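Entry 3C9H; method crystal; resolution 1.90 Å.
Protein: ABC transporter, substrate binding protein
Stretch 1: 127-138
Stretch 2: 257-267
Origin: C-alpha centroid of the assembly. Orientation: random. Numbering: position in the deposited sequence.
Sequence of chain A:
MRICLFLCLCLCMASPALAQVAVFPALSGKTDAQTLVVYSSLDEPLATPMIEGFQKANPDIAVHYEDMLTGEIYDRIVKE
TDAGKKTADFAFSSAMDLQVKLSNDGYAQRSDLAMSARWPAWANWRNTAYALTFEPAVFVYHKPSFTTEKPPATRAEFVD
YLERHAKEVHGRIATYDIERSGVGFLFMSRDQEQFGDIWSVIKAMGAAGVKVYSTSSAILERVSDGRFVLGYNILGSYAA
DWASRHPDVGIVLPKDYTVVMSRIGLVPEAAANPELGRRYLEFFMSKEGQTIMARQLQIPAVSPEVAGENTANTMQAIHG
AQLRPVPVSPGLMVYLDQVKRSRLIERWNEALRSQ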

# COMPACT_ATOMS: atom_id res chain seq x y z
N ASN A 127 -4.70 -2.23 -20.14
CA ASN A 127 -5.84 -1.32 -19.93
C ASN A 127 -6.83 -1.87 -18.88
O ASN A 127 -7.99 -1.47 -18.83
CB ASN A 127 -6.55 -1.05 -21.26
CG ASN A 127 -5.97 0.14 -22.03
OD1 ASN A 127 -6.66 0.72 -22.88
ND2 ASN A 127 -4.74 0.51 -21.76
N THR A 128 -6.32 -2.73 -18.01
CA THR A 128 -7.12 -3.51 -17.08
C THR A 128 -6.79 -3.21 -15.61
O THR A 128 -7.69 -2.86 -14.84
CB THR A 128 -6.96 -5.04 -17.36
OG1 THR A 128 -7.41 -5.31 -18.69
CG2 THR A 128 -7.83 -5.87 -16.39
N ALA A 129 -5.51 -3.38 -15.24
CA ALA A 129 -4.95 -3.01 -13.95
C ALA A 129 -4.04 -1.78 -14.10
O ALA A 129 -3.09 -1.77 -14.92
CB ALA A 129 -4.13 -4.16 -13.39
N TYR A 130 -4.34 -0.75 -13.32
CA TYR A 130 -3.61 0.50 -13.36
C TYR A 130 -2.99 0.83 -12.02
O TYR A 130 -3.69 0.87 -10.99
CB TYR A 130 -4.56 1.64 -13.73
CG TYR A 130 -5.21 1.53 -15.10
CD1 TYR A 130 -4.62 2.13 -16.19
CD2 TYR A 130 -6.44 0.88 -15.29
CE1 TYR A 130 -5.21 2.08 -17.46
CE2 TYR A 130 -7.03 0.82 -16.56
CZ TYR A 130 -6.40 1.42 -17.64
OH TYR A 130 -6.95 1.40 -18.88
N ALA A 131 -1.70 1.13 -12.03
CA ALA A 131 -0.99 1.63 -10.86
C ALA A 131 -1.32 3.10 -10.73
O ALA A 131 -1.13 3.86 -11.70
CB ALA A 131 0.53 1.47 -11.04
N LEU A 132 -1.76 3.52 -9.56
CA LEU A 132 -2.30 4.90 -9.40
C LEU A 132 -1.57 5.84 -8.45
O LEU A 132 -1.88 7.04 -8.41
CB LEU A 132 -3.79 4.83 -9.00
CG LEU A 132 -4.67 4.07 -10.00
CD1 LEU A 132 -6.07 3.76 -9.37
CD2 LEU A 132 -4.81 4.86 -11.29
N THR A 133 -0.64 5.29 -7.65
CA THR A 133 0.09 6.02 -6.63
C THR A 133 1.55 5.57 -6.68
O THR A 133 1.88 4.60 -7.35
CB THR A 133 -0.45 5.70 -5.22
OG1 THR A 133 -0.12 4.34 -4.86
CG2 THR A 133 -1.98 5.93 -5.13
N PHE A 134 2.39 6.25 -5.91
CA PHE A 134 3.83 5.93 -5.84
C PHE A 134 4.23 6.15 -4.37
O PHE A 134 4.50 7.27 -3.96
CB PHE A 134 4.55 6.88 -6.83
CG PHE A 134 5.95 6.48 -7.20
CD1 PHE A 134 6.19 5.47 -8.12
CD2 PHE A 134 7.04 7.16 -6.66
CE1 PHE A 134 7.50 5.12 -8.49
CE2 PHE A 134 8.35 6.82 -7.00
CZ PHE A 134 8.58 5.80 -7.92
N GLU A 135 4.21 5.08 -3.57
CA GLU A 135 4.32 5.15 -2.08
C GLU A 135 5.47 4.30 -1.50
O GLU A 135 5.52 3.12 -1.76
CB GLU A 135 2.99 4.71 -1.44
CG GLU A 135 1.85 5.70 -1.69
CD GLU A 135 0.51 5.12 -1.28
OE1 GLU A 135 0.26 5.03 -0.06
OE2 GLU A 135 -0.27 4.71 -2.17
N PRO A 136 6.40 4.92 -0.75
CA PRO A 136 7.55 4.18 -0.23
C PRO A 136 7.30 3.46 1.09
O PRO A 136 6.42 3.86 1.86
CB PRO A 136 8.59 5.28 -0.03
CG PRO A 136 7.77 6.47 0.41
CD PRO A 136 6.48 6.35 -0.43
N ALA A 137 8.05 2.38 1.31
CA ALA A 137 8.12 1.67 2.59
C ALA A 137 9.28 2.25 3.38
O ALA A 137 10.47 2.15 2.96
CB ALA A 137 8.38 0.23 2.35
N VAL A 138 8.95 2.80 4.54
CA VAL A 138 9.88 3.66 5.29
C VAL A 138 10.07 3.17 6.73
O VAL A 138 9.31 2.33 7.23
CB VAL A 138 9.37 5.12 5.34
CG1 VAL A 138 9.13 5.64 3.93
CG2 VAL A 138 8.08 5.23 6.22
N TYR A 257 18.32 1.48 0.31
CA TYR A 257 17.36 1.44 -0.78
C TYR A 257 15.96 1.64 -0.20
O TYR A 257 15.72 1.36 0.98
CB TYR A 257 17.42 0.12 -1.56
CG TYR A 257 17.00 -1.08 -0.75
CD1 TYR A 257 15.68 -1.48 -0.67
CD2 TYR A 257 17.95 -1.83 -0.07
CE1 TYR A 257 15.30 -2.59 0.10
CE2 TYR A 257 17.59 -2.92 0.67
CZ TYR A 257 16.28 -3.31 0.75
OH TYR A 257 15.98 -4.42 1.52
N THR A 258 15.04 2.11 -1.04
CA THR A 258 13.67 2.32 -0.59
C THR A 258 12.74 1.63 -1.58
O THR A 258 12.68 2.00 -2.76
CB THR A 258 13.28 3.84 -0.46
OG1 THR A 258 14.04 4.48 0.58
CG2 THR A 258 11.80 3.99 -0.07
N VAL A 259 12.04 0.60 -1.12
CA VAL A 259 11.04 -0.05 -1.93
C VAL A 259 9.83 0.87 -2.11
O VAL A 259 9.41 1.56 -1.16
CB VAL A 259 10.61 -1.40 -1.34
CG1 VAL A 259 9.43 -1.96 -2.17
CG2 VAL A 259 11.82 -2.39 -1.34
N VAL A 260 9.28 0.90 -3.33
CA VAL A 260 8.12 1.73 -3.65
C VAL A 260 7.01 0.87 -4.25
O VAL A 260 7.23 0.05 -5.18
CB VAL A 260 8.47 2.88 -4.61
CG1 VAL A 260 7.22 3.73 -4.94
CG2 VAL A 260 9.54 3.73 -4.01
N MET A 261 5.81 1.04 -3.72
CA MET A 261 4.66 0.34 -4.28
C MET A 261 3.74 1.34 -4.90
O MET A 261 3.87 2.55 -4.69
CB MET A 261 3.92 -0.49 -3.22
CG MET A 261 3.09 0.30 -2.20
SD MET A 261 1.43 0.97 -2.65
CE MET A 261 0.88 -0.41 -3.60
N SER A 262 2.79 0.82 -5.65
CA SER A 262 1.79 1.65 -6.30
C SER A 262 0.46 0.97 -6.09
O SER A 262 0.35 -0.21 -6.40
CB SER A 262 2.08 1.73 -7.79
OG SER A 262 3.31 2.38 -8.09
N ARG A 263 -0.55 1.68 -5.59
CA ARG A 263 -1.89 1.10 -5.45
C ARG A 263 -2.45 0.80 -6.85
O ARG A 263 -2.37 1.64 -7.77
CB ARG A 263 -2.82 2.05 -4.70
CG ARG A 263 -2.45 2.21 -3.26
CD ARG A 263 -3.30 3.22 -2.53
NE ARG A 263 -2.57 3.55 -1.32
CZ ARG A 263 -2.67 2.90 -0.17
NH1 ARG A 263 -3.58 1.96 0.03
NH2 ARG A 263 -1.86 3.26 0.81
N ILE A 264 -3.01 -0.38 -7.01
CA ILE A 264 -3.54 -0.83 -8.30
C ILE A 264 -5.06 -0.87 -8.26
O ILE A 264 -5.66 -1.47 -7.35
CB ILE A 264 -2.96 -2.21 -8.68
CG1 ILE A 264 -1.47 -2.11 -9.04
CG2 ILE A 264 -3.74 -2.86 -9.86
CD1 ILE A 264 -0.89 -3.50 -9.44
N GLY A 265 -5.67 -0.20 -9.23
CA GLY A 265 -7.09 -0.20 -9.42
C GLY A 265 -7.50 -1.01 -10.63
O GLY A 265 -6.84 -1.00 -11.65
N LEU A 266 -8.61 -1.71 -10.48
CA LEU A 266 -9.23 -2.50 -11.57
C LEU A 266 -10.73 -2.64 -11.31
O LEU A 266 -11.17 -2.46 -10.19
CB LEU A 266 -8.57 -3.87 -11.70
CG LEU A 266 -8.65 -4.84 -10.51
CD1 LEU A 266 -10.01 -5.56 -10.50
CD2 LEU A 266 -7.47 -5.89 -10.52
N VAL A 267 -11.49 -2.93 -12.37
CA VAL A 267 -12.91 -3.19 -12.32
C VAL A 267 -13.07 -4.69 -12.45
O VAL A 267 -12.65 -5.25 -13.46
CB VAL A 267 -13.66 -2.51 -13.49
CG1 VAL A 267 -15.12 -2.97 -13.54
CG2 VAL A 267 -13.53 -0.99 -13.37
O HOH W 1 -10.25 -2.68 -15.08
O HOH W 2 12.05 0.24 1.70

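The clearest apolar contact is V260 CG1 over the F134 ring. V260 CG1 stands 3.6 Å from the centroid of that ring and 3° off its normal, so the methyl lies squarely over the face in a CH-pi contact. F134 chi1 is t and V260 chi1 is t; although the CA-to-CB bond of F134 points away, its ring still reaches V260, with F134 CD1 3.8 Å from V260 CG1. P136, A131 and I264 share the sheet face of V260. In the other ladder, A129 CB meets I264 CG2 at 3.8 Å, and A131 CB lies 3.6 Å from S262 CB. G265 is tightly enclosed; an ideal CB would lie 3.0 Å from L132 CD1, a clash that glycine avoids.

The backbones pair in two antiparallel ladders whose register shifts by one between A131 and E135. In the first, Y130 N donates to G265 O (3.0 Å, 170°) and G265 N returns to Y130 O (2.9 Å); L132 N to R263 O (2.7 Å) extends it. In the second, E135 N to M261 O (2.8 Å, 177°) pairs with M261 N to E135 O (2.9 Å), and A137 N to V259 O (2.9 Å) follows. P136, lacking an amide hydrogen, suits its non-hydrogen-bonded position opposite V260.

Side chains bridge the loops between the ladders. S262 OG donates to T133 O (2.7 Å), while T133 OG1 accepts from R263 N (2.8 Å, 178°) and donates to E135 OE2 (2.7 Å). The buried charge of R263 is matched by a bidentate salt bridge, R263 NE to E135 OE2 at 2.7 Å and R263 NH2 to E135 OE1 at 2.9 Å, with OE2 near the guanidinium plane. At the outer ends, one water links T128 O (2.6 Å) to V267 N (3.0 Å), and another links A137 O to V259 N (both 2.8 Å). The contact buries 840 Å², both sides summed.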